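Local structure of penicillin-binding protein 2 (Pbp2) (Helicobacter pylori, 5LP5) at residues A[319-324]-A[382-386]; A[311-317]-A[366-371]; A[359-364]-A[483-488]. The protein probably cross-links cell-wall peptidoglycan as a penicillin-binding transpeptidase, and forms a complex with the rod shape-determining protein MreC. All blocks are in the same frame, centred on the assembly; numbering follows the deposited sequence.

Contact 1 (A[319-324]-A[382-386]); sequences LSFLEN and KLSKT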
loop_
_atom_site.group_PDB
_atom_site.type_symbol
_atom_site.label_atom_id
_atom_site.label_comp_id
_atom_site.label_asym_id
_atom_site.label_seq_id
_atom_site.Cartn_x
_atom_site.Cartn_y
_atom_site.Cartn_z
ATOM N N LEU A 319 43.661 26.445 6.518
ATOM C CA LEU A 319 43.487 26.324 7.962
ATOM C C LEU A 319 44.642 25.548 8.603
ATOM O O LEU A 319 45.050 25.846 9.729
ATOM C CB LEU A 319 42.135 25.687 8.302
ATOM C CG LEU A 319 41.880 25.442 9.796
ATOM C CD1 LEU A 319 41.817 26.746 10.568
ATOM C CD2 LEU A 319 40.617 24.623 10.018
ATOM N N SER A 320 45.164 24.563 7.886
ATOM C CA SER A 320 46.319 23.810 8.357
ATOM C C SER A 320 47.591 24.666 8.367
ATOM O O SER A 320 48.389 24.582 9.301
ATOM C CB SER A 320 46.550 22.581 7.477
ATOM O OG SER A 320 47.438 21.664 8.108
ATOM N N PHE A 321 47.789 25.476 7.327
ATOM C CA PHE A 321 48.948 26.368 7.266
ATOM C C PHE A 321 49.006 27.244 8.504
ATOM O O PHE A 321 50.013 27.277 9.226
ATOM C CB PHE A 321 48.889 27.302 6.050
ATOM C CG PHE A 321 49.043 26.615 4.726
ATOM C CD1 PHE A 321 49.626 25.357 4.621
ATOM C CD2 PHE A 321 48.645 27.262 3.568
ATOM C CE1 PHE A 321 49.778 24.760 3.385
ATOM C CE2 PHE A 321 48.798 26.669 2.330
ATOM C CZ PHE A 321 49.365 25.418 2.237
ATOM N N LEU A 322 47.909 27.961 8.733
ATOM C CA LEU A 322 47.820 28.922 9.823
ATOM C C LEU A 322 48.043 28.257 11.160
ATOM O O LEU A 322 48.510 28.888 12.108
ATOM C CB LEU A 322 46.445 29.577 9.834
ATOM C CG LEU A 322 46.053 30.407 8.624
ATOM C CD1 LEU A 322 44.555 30.685 8.665
ATOM C CD2 LEU A 322 46.851 31.693 8.609
ATOM N N GLU A 323 47.681 26.986 11.240
ATOM C CA GLU A 323 47.751 26.249 12.483
ATOM C C GLU A 323 49.173 25.746 12.768
ATOM O O GLU A 323 49.637 25.774 13.915
ATOM C CB GLU A 323 46.764 25.096 12.397
ATOM C CG GLU A 323 46.656 24.215 13.619
ATOM C CD GLU A 323 45.540 23.208 13.472
ATOM O OE1 GLU A 323 44.945 23.121 12.371
ATOM O OE2 GLU A 323 45.274 22.505 14.461
ATOM N N ASN A 324 49.870 25.324 11.714
ATOM C CA ASN A 324 51.124 24.595 11.860
ATOM C C ASN A 324 52.374 25.428 11.590
ATOM O O ASN A 324 53.458 25.114 12.094
ATOM C CB ASN A 324 51.090 23.374 10.948
ATOM C CG ASN A 324 50.114 22.322 11.436
ATOM O OD1 ASN A 324 50.261 21.804 12.544
ATOM N ND2 ASN A 324 49.099 22.011 10.623
ATOM N N LYS A 382 50.850 16.522 8.974
ATOM C CA LYS A 382 50.047 17.579 9.616
ATOM C C LYS A 382 48.904 18.155 8.738
ATOM O O LYS A 382 47.788 18.388 9.218
ATOM C CB LYS A 382 50.970 18.693 10.116
ATOM C CG LYS A 382 51.908 18.186 11.198
ATOM C CD LYS A 382 52.758 19.274 11.826
ATOM C CE LYS A 382 53.563 18.675 12.974
ATOM N NZ LYS A 382 54.406 19.650 13.711
ATOM N N LEU A 383 49.197 18.390 7.462
ATOM C CA LEU A 383 48.178 18.773 6.493
ATOM C C LEU A 383 47.037 17.753 6.503
ATOM O O LEU A 383 45.875 18.114 6.651
ATOM C CB LEU A 383 48.789 18.868 5.082
ATOM C CG LEU A 383 47.871 19.199 3.898
ATOM C CD1 LEU A 383 47.325 20.595 4.079
ATOM C CD2 LEU A 383 48.580 19.096 2.566
ATOM N N SER A 384 47.376 16.476 6.343
ATOM C CA SER A 384 46.371 15.430 6.228
ATOM C C SER A 384 45.545 15.322 7.505
ATOM O O SER A 384 44.365 14.996 7.455
ATOM C CB SER A 384 47.014 14.091 5.902
ATOM O OG SER A 384 47.687 13.580 7.024
ATOM N N LYS A 385 46.160 15.594 8.651
ATOM C CA LYS A 385 45.415 15.630 9.901
ATOM C C LYS A 385 44.315 16.695 9.859
ATOM O O LYS A 385 43.173 16.428 10.198
ATOM C CB LYS A 385 46.346 15.884 11.093
ATOM C CG LYS A 385 45.624 15.767 12.438
ATOM C CD LYS A 385 46.576 15.699 13.614
ATOM C CE LYS A 385 45.837 15.384 14.904
ATOM N NZ LYS A 385 46.802 15.259 16.034
ATOM N N THR A 386 44.665 17.903 9.451
ATOM C CA THR A 386 43.690 18.987 9.360
ATOM C C THR A 386 42.565 18.633 8.363
ATOM O O THR A 386 41.379 18.743 8.696
ATOM C CB THR A 386 44.379 20.334 9.009
ATOM O OG1 THR A 386 45.209 20.754 10.103
ATOM C CG2 THR A 386 43.375 21.425 8.741
#
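Two helices of the penicillin-binding transpeptidase domain cross here. Segment 319-324 is the C-terminal end of helix 314-324. Segment 382-386 lies within helix 380-389. The short axes approach to 9.2 Å, with 123° between their N-to-C directions. T386 is a knob in a hole formed by L319, S320, E323 and N324. S320 and T386 are the nearest residues in the backbone, 5.6 Å from CA to CA.

The apolar part is modest. T386 CG2 lies 4.4 Å from L319 CD2, and S320 CB is 4.0 Å from L383 CD1. L319 also touches K480 and L484 of helix 475-493, so helix 314-324 packs on that helix as well.

The polar part is a loose cluster of weak hydrogen bonds. S320 OG and T386 OG1 are 3.1 Å apart, in a weak bond. E323 OE1 is 3.3 Å from T386 OG1, a possible weak hydrogen bond that is not settled. N324 folds back along its own helix, and its ND2 makes weak bonds to S320 O and S320 OG, both at 3.0 Å. Towards the solvent, the aliphatic chain of K382 rests on the amide of N324, with K382 CD 3.6 Å from N324 OD1.

Contact 2 (A[311-317]-A[366-371]); sequences SVVKMGV and SVDVYF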
loop_
_atom_site.group_PDB
_atom_site.type_symbol
_atom_site.label_atom_id
_atom_site.label_comp_id
_atom_site.label_asym_id
_atom_site.label_seq_id
_atom_site.Cartn_x
_atom_site.Cartn_y
_atom_site.Cartn_z
ATOM N N SER A 311 39.844 22.520 -5.973
ATOM C CA SER A 311 40.129 23.700 -5.157
ATOM C C SER A 311 39.259 23.834 -3.885
ATOM O O SER A 311 39.633 24.578 -2.982
ATOM C CB SER A 311 40.024 24.966 -6.026
ATOM O OG SER A 311 40.850 24.881 -7.191
ATOM N N VAL A 312 38.129 23.119 -3.800
ATOM C CA VAL A 312 37.195 23.255 -2.650
ATOM C C VAL A 312 37.861 22.989 -1.290
ATOM O O VAL A 312 37.398 23.455 -0.246
ATOM C CB VAL A 312 35.949 22.323 -2.759
ATOM C CG1 VAL A 312 35.157 22.594 -4.016
ATOM C CG2 VAL A 312 36.338 20.863 -2.721
ATOM N N VAL A 313 38.947 22.227 -1.323
ATOM C CA VAL A 313 39.687 21.890 -0.114
ATOM C C VAL A 313 40.500 23.063 0.446
ATOM O O VAL A 313 40.960 23.012 1.596
ATOM C CB VAL A 313 40.655 20.725 -0.375
ATOM C CG1 VAL A 313 39.914 19.530 -0.966
ATOM C CG2 VAL A 313 41.793 21.162 -1.294
ATOM N N LYS A 314 40.663 24.116 -0.355
ATOM C CA LYS A 314 41.668 25.147 -0.092
ATOM C C LYS A 314 41.540 25.835 1.253
ATOM O O LYS A 314 42.557 26.148 1.871
ATOM C CB LYS A 314 41.702 26.179 -1.216
ATOM C CG LYS A 314 42.543 25.707 -2.384
ATOM C CD LYS A 314 42.475 26.612 -3.603
ATOM C CE LYS A 314 43.338 26.022 -4.713
ATOM N NZ LYS A 314 43.324 26.829 -5.953
ATOM N N MET A 315 40.312 26.061 1.720
ATOM C CA MET A 315 40.140 26.666 3.037
ATOM C C MET A 315 40.477 25.676 4.179
ATOM O O MET A 315 40.871 26.086 5.280
ATOM C CB MET A 315 38.755 27.345 3.202
ATOM C CG MET A 315 37.499 26.602 2.729
ATOM S SD MET A 315 36.986 26.705 0.987
ATOM C CE MET A 315 37.306 28.422 0.682
ATOM N N GLY A 316 40.356 24.381 3.905
ATOM C CA GLY A 316 40.838 23.358 4.838
ATOM C C GLY A 316 42.356 23.296 4.883
ATOM O O GLY A 316 42.951 23.143 5.951
ATOM N N VAL A 317 42.968 23.427 3.710
ATOM C CA VAL A 317 44.430 23.456 3.561
ATOM C C VAL A 317 45.016 24.711 4.234
ATOM O O VAL A 317 45.944 24.638 5.037
ATOM C CB VAL A 317 44.832 23.450 2.058
ATOM C CG1 VAL A 317 46.339 23.536 1.887
ATOM C CG2 VAL A 317 44.301 22.212 1.351
ATOM N N SER A 366 40.901 31.376 -6.381
ATOM C CA SER A 366 41.217 29.962 -6.602
ATOM C C SER A 366 42.670 29.881 -7.073
ATOM O O SER A 366 42.962 29.236 -8.077
ATOM C CB SER A 366 40.243 29.347 -7.630
ATOM O OG SER A 366 40.344 27.934 -7.717
ATOM N N VAL A 367 43.567 30.560 -6.348
ATOM C CA VAL A 367 44.987 30.637 -6.708
ATOM C C VAL A 367 45.736 29.391 -6.242
ATOM O O VAL A 367 45.546 28.927 -5.116
ATOM C CB VAL A 367 45.678 31.872 -6.097
ATOM C CG1 VAL A 367 47.162 31.887 -6.419
ATOM C CG2 VAL A 367 45.044 33.141 -6.606
ATOM N N ASP A 368 46.602 28.872 -7.112
ATOM C CA ASP A 368 47.278 27.606 -6.871
ATOM C C ASP A 368 48.623 27.797 -6.163
ATOM O O ASP A 368 48.958 27.026 -5.257
ATOM C CB ASP A 368 47.458 26.850 -8.193
ATOM C CG ASP A 368 46.133 26.284 -8.750
ATOM O OD1 ASP A 368 45.191 26.026 -7.980
ATOM O OD2 ASP A 368 46.022 26.074 -9.968
ATOM N N VAL A 369 49.384 28.819 -6.557
ATOM C CA VAL A 369 50.780 28.950 -6.092
ATOM C C VAL A 369 50.931 29.244 -4.598
ATOM O O VAL A 369 51.881 28.770 -3.977
ATOM C CB VAL A 369 51.577 29.986 -6.924
ATOM C CG1 VAL A 369 52.935 30.274 -6.292
ATOM C CG2 VAL A 369 51.777 29.470 -8.342
ATOM N N TYR A 370 50.009 30.014 -4.022
ATOM C CA TYR A 370 50.047 30.277 -2.583
ATOM C C TYR A 370 50.160 28.956 -1.817
ATOM O O TYR A 370 50.930 28.844 -0.858
ATOM C CB TYR A 370 48.795 31.041 -2.148
ATOM C CG TYR A 370 48.671 31.273 -0.650
ATOM C CD1 TYR A 370 49.230 32.397 -0.048
ATOM C CD2 TYR A 370 47.990 30.371 0.160
ATOM C CE1 TYR A 370 49.094 32.629 1.317
ATOM C CE2 TYR A 370 47.846 30.586 1.526
ATOM C CZ TYR A 370 48.395 31.717 2.105
ATOM O OH TYR A 370 48.263 31.939 3.468
ATOM N N PHE A 371 49.392 27.962 -2.274
ATOM C CA PHE A 371 49.319 26.643 -1.640
ATOM C C PHE A 371 50.493 25.784 -2.047
ATOM O O PHE A 371 50.986 25.002 -1.245
ATOM C CB PHE A 371 47.984 25.949 -1.965
ATOM C CG PHE A 371 46.780 26.724 -1.493
ATOM C CD1 PHE A 371 46.383 26.676 -0.162
ATOM C CD2 PHE A 371 46.068 27.525 -2.366
ATOM C CE1 PHE A 371 45.297 27.399 0.283
ATOM C CE2 PHE A 371 44.987 28.248 -1.921
ATOM C CZ PHE A 371 44.603 28.191 -0.597
#
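A lysine amino group is buried here among oxygen atoms. K314 NZ forms a salt bridge with D368 OD1 at 2.9 Å and a weak hydrogen bond to V367 O at 3.2 Å. S366 O is also 3.2 Å from K314 NZ. The charge is met by the D368 carboxylate, with the weak bond to V367 O in addition. Beside it, S311 OG donates a hydrogen bond to S366 OG at 3.1 Å.

S311 and K314 fit the SxxK motif of penicillin-binding proteins, near the start of helix 314-324. In this family its serine is the nucleophile, and S366 and D368 are placed like the SxD or SxN motif. K513 of strand 511-517 touches both S311 and S366, consistent with the third, KTG-type motif. S366 has positive phi and is the C' residue of a Schellman motif that ends helix 359-364.

Further back along its side chain, K314 passes over the F371 ring. K314 CG lies 3.8 Å from the ring centroid, a CH-pi contact over the face. V317 CG1 packs 3.7 Å from F371 CD1.

Contact 3 (A[359-364]-A[483-488]); sequences LYKAIR and ALRVGM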
loop_
_atom_site.group_PDB
_atom_site.type_symbol
_atom_site.label_atom_id
_atom_site.label_comp_id
_atom_site.label_asym_id
_atom_site.label_seq_id
_atom_site.Cartn_x
_atom_site.Cartn_y
_atom_site.Cartn_z
ATOM N N LEU A 359 46.066 34.900 2.031
ATOM C CA LEU A 359 45.063 33.822 2.162
ATOM C C LEU A 359 43.690 34.219 1.577
ATOM O O LEU A 359 43.143 33.511 0.727
ATOM C CB LEU A 359 44.910 33.385 3.631
ATOM C CG LEU A 359 44.508 31.918 3.891
ATOM C CD1 LEU A 359 44.588 31.569 5.373
ATOM C CD2 LEU A 359 43.126 31.570 3.383
ATOM N N TYR A 360 43.150 35.354 2.027
ATOM C CA TYR A 360 41.856 35.870 1.530
ATOM C C TYR A 360 41.808 35.843 -0.005
ATOM O O TYR A 360 40.824 35.397 -0.605
ATOM C CB TYR A 360 41.568 37.316 2.008
ATOM C CG TYR A 360 41.417 37.537 3.517
ATOM C CD1 TYR A 360 40.171 37.534 4.131
ATOM C CD2 TYR A 360 42.528 37.796 4.316
ATOM C CE1 TYR A 360 40.043 37.746 5.495
ATOM C CE2 TYR A 360 42.405 38.012 5.676
ATOM C CZ TYR A 360 41.164 37.984 6.258
ATOM O OH TYR A 360 41.057 38.191 7.611
ATOM N N LYS A 361 42.881 36.317 -0.632
ATOM C CA LYS A 361 42.917 36.473 -2.086
ATOM C C LYS A 361 43.128 35.137 -2.807
ATOM O O LYS A 361 42.611 34.924 -3.917
ATOM C CB LYS A 361 44.005 37.474 -2.493
ATOM C CG LYS A 361 43.918 37.889 -3.965
ATOM C CD LYS A 361 45.045 38.809 -4.385
ATOM C CE LYS A 361 45.341 38.605 -5.867
ATOM N NZ LYS A 361 46.570 39.280 -6.348
ATOM N N ALA A 362 43.890 34.248 -2.175
ATOM C CA ALA A 362 44.152 32.915 -2.732
ATOM C C ALA A 362 42.878 32.065 -2.786
ATOM O O ALA A 362 42.664 31.285 -3.729
ATOM C CB ALA A 362 45.240 32.206 -1.928
ATOM N N ILE A 363 42.051 32.218 -1.755
ATOM C CA ILE A 363 40.731 31.616 -1.723
ATOM C C ILE A 363 39.869 32.254 -2.807
ATOM O O ILE A 363 39.297 31.557 -3.665
ATOM C CB ILE A 363 40.037 31.828 -0.359
ATOM C CG1 ILE A 363 40.766 31.067 0.757
ATOM C CG2 ILE A 363 38.581 31.379 -0.455
ATOM C CD1 ILE A 363 40.147 31.216 2.133
ATOM N N ARG A 364 39.786 33.583 -2.748
ATOM C CA ARG A 364 38.952 34.364 -3.652
ATOM C C ARG A 364 39.152 33.933 -5.109
ATOM O O ARG A 364 38.188 33.606 -5.830
ATOM C CB ARG A 364 39.271 35.859 -3.506
ATOM C CG ARG A 364 38.385 36.778 -4.358
ATOM C CD ARG A 364 39.010 38.136 -4.592
ATOM N NE ARG A 364 39.499 38.715 -3.348
ATOM C CZ ARG A 364 40.333 39.745 -3.275
ATOM N NH1 ARG A 364 40.783 40.342 -4.374
ATOM N NH2 ARG A 364 40.717 40.175 -2.086
ATOM N N ALA A 483 37.983 34.230 8.862
ATOM C CA ALA A 483 38.883 34.543 7.770
ATOM C C ALA A 483 38.493 33.754 6.540
ATOM O O ALA A 483 38.325 34.314 5.451
ATOM C CB ALA A 483 40.303 34.212 8.158
ATOM N N LEU A 484 38.334 32.449 6.732
ATOM C CA LEU A 484 37.977 31.542 5.641
ATOM C C LEU A 484 36.619 31.905 5.030
ATOM O O LEU A 484 36.459 31.883 3.807
ATOM C CB LEU A 484 37.958 30.097 6.132
ATOM C CG LEU A 484 39.273 29.585 6.729
ATOM C CD1 LEU A 484 39.116 28.196 7.336
ATOM C CD2 LEU A 484 40.382 29.590 5.689
ATOM N N ARG A 485 35.654 32.237 5.886
ATOM C CA ARG A 485 34.323 32.615 5.417
ATOM C C ARG A 485 34.372 33.875 4.565
ATOM O O ARG A 485 33.697 33.961 3.519
ATOM C CB ARG A 485 33.373 32.813 6.592
ATOM C CG ARG A 485 33.007 31.506 7.274
ATOM C CD ARG A 485 31.867 31.682 8.242
ATOM N NE ARG A 485 32.319 32.339 9.460
ATOM C CZ ARG A 485 32.615 31.719 10.600
ATOM N NH1 ARG A 485 32.528 30.400 10.721
ATOM N NH2 ARG A 485 33.010 32.437 11.640
ATOM N N VAL A 486 35.183 34.836 5.014
ATOM C CA VAL A 486 35.346 36.104 4.299
ATOM C C VAL A 486 35.895 35.826 2.904
ATOM O O VAL A 486 35.473 36.441 1.921
ATOM C CB VAL A 486 36.269 37.100 5.059
ATOM C CG1 VAL A 486 36.531 38.358 4.218
ATOM C CG2 VAL A 486 35.660 37.489 6.411
ATOM N N GLY A 487 36.835 34.895 2.824
ATOM C CA GLY A 487 37.342 34.465 1.536
ATOM C C GLY A 487 36.219 33.930 0.656
ATOM O O GLY A 487 36.053 34.391 -0.480
ATOM N N MET A 488 35.449 32.972 1.186
ATOM C CA MET A 488 34.325 32.380 0.452
ATOM C C MET A 488 33.339 33.482 0.070
ATOM O O MET A 488 32.820 33.502 -1.044
ATOM C CB MET A 488 33.625 31.288 1.279
ATOM C CG MET A 488 34.473 30.040 1.562
ATOM S SD MET A 488 33.705 28.712 2.535
ATOM C CE MET A 488 32.566 28.169 1.265
#
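Y360, I363 and G487 bury the most surface where helix 359-364 meets helix 475-493. The short axes approach to 8.3 Å, with 41° between their N-to-C directions. The close fit depends on G487, whose CA is 4.7 Å from Y360 CA. I363 fills the space beside this glycine: I363 CG2 is 3.6 Å from G487 C, and a CB on G487 would clash with I363 CD1. I363 CD1 also meets L484 CD2 at 3.9 Å.

The Y360 ring lies along the other helix. V486 CG1 is at the ring edge, 3.7 Å from Y360 CD1, and A483 CB is 4.3 Å from Y360 CZ.

The contact joins two helices of the transpeptidase domain. I363, L484 and M488 all touch M315 of helix 314-324, next to the probable SxxK lysine. R364 makes its salt bridge to E490, further along helix 475-493. No hydrogen bond joins the two segments themselves, so shape and apolar contact hold this interface together.

How the contacts relate
All three contacts belong to the helical part of the transpeptidase domain. Contacts 1 and 2 share helix 314-324: contact 2 uses its start and contact 1 its end. Contact 3 lies beside that helix. L322 CD1 meets L359 CD1 at 3.4 Å, and M315 CE meets I363 CG2 at 3.4 Å. Contacts 2 and 3 are buried, with centres about 9 Å apart; contact 1 is partly exposed. The chemistry follows the place. Contact 2 holds charge and hydroxyls at the probable active site. Contact 3 is apolar. Contact 1 has weak polar bonds and opens to solvent. F321 CE2 reaches F371 CD1 at 3.5 Å, linking contacts 1 and 2.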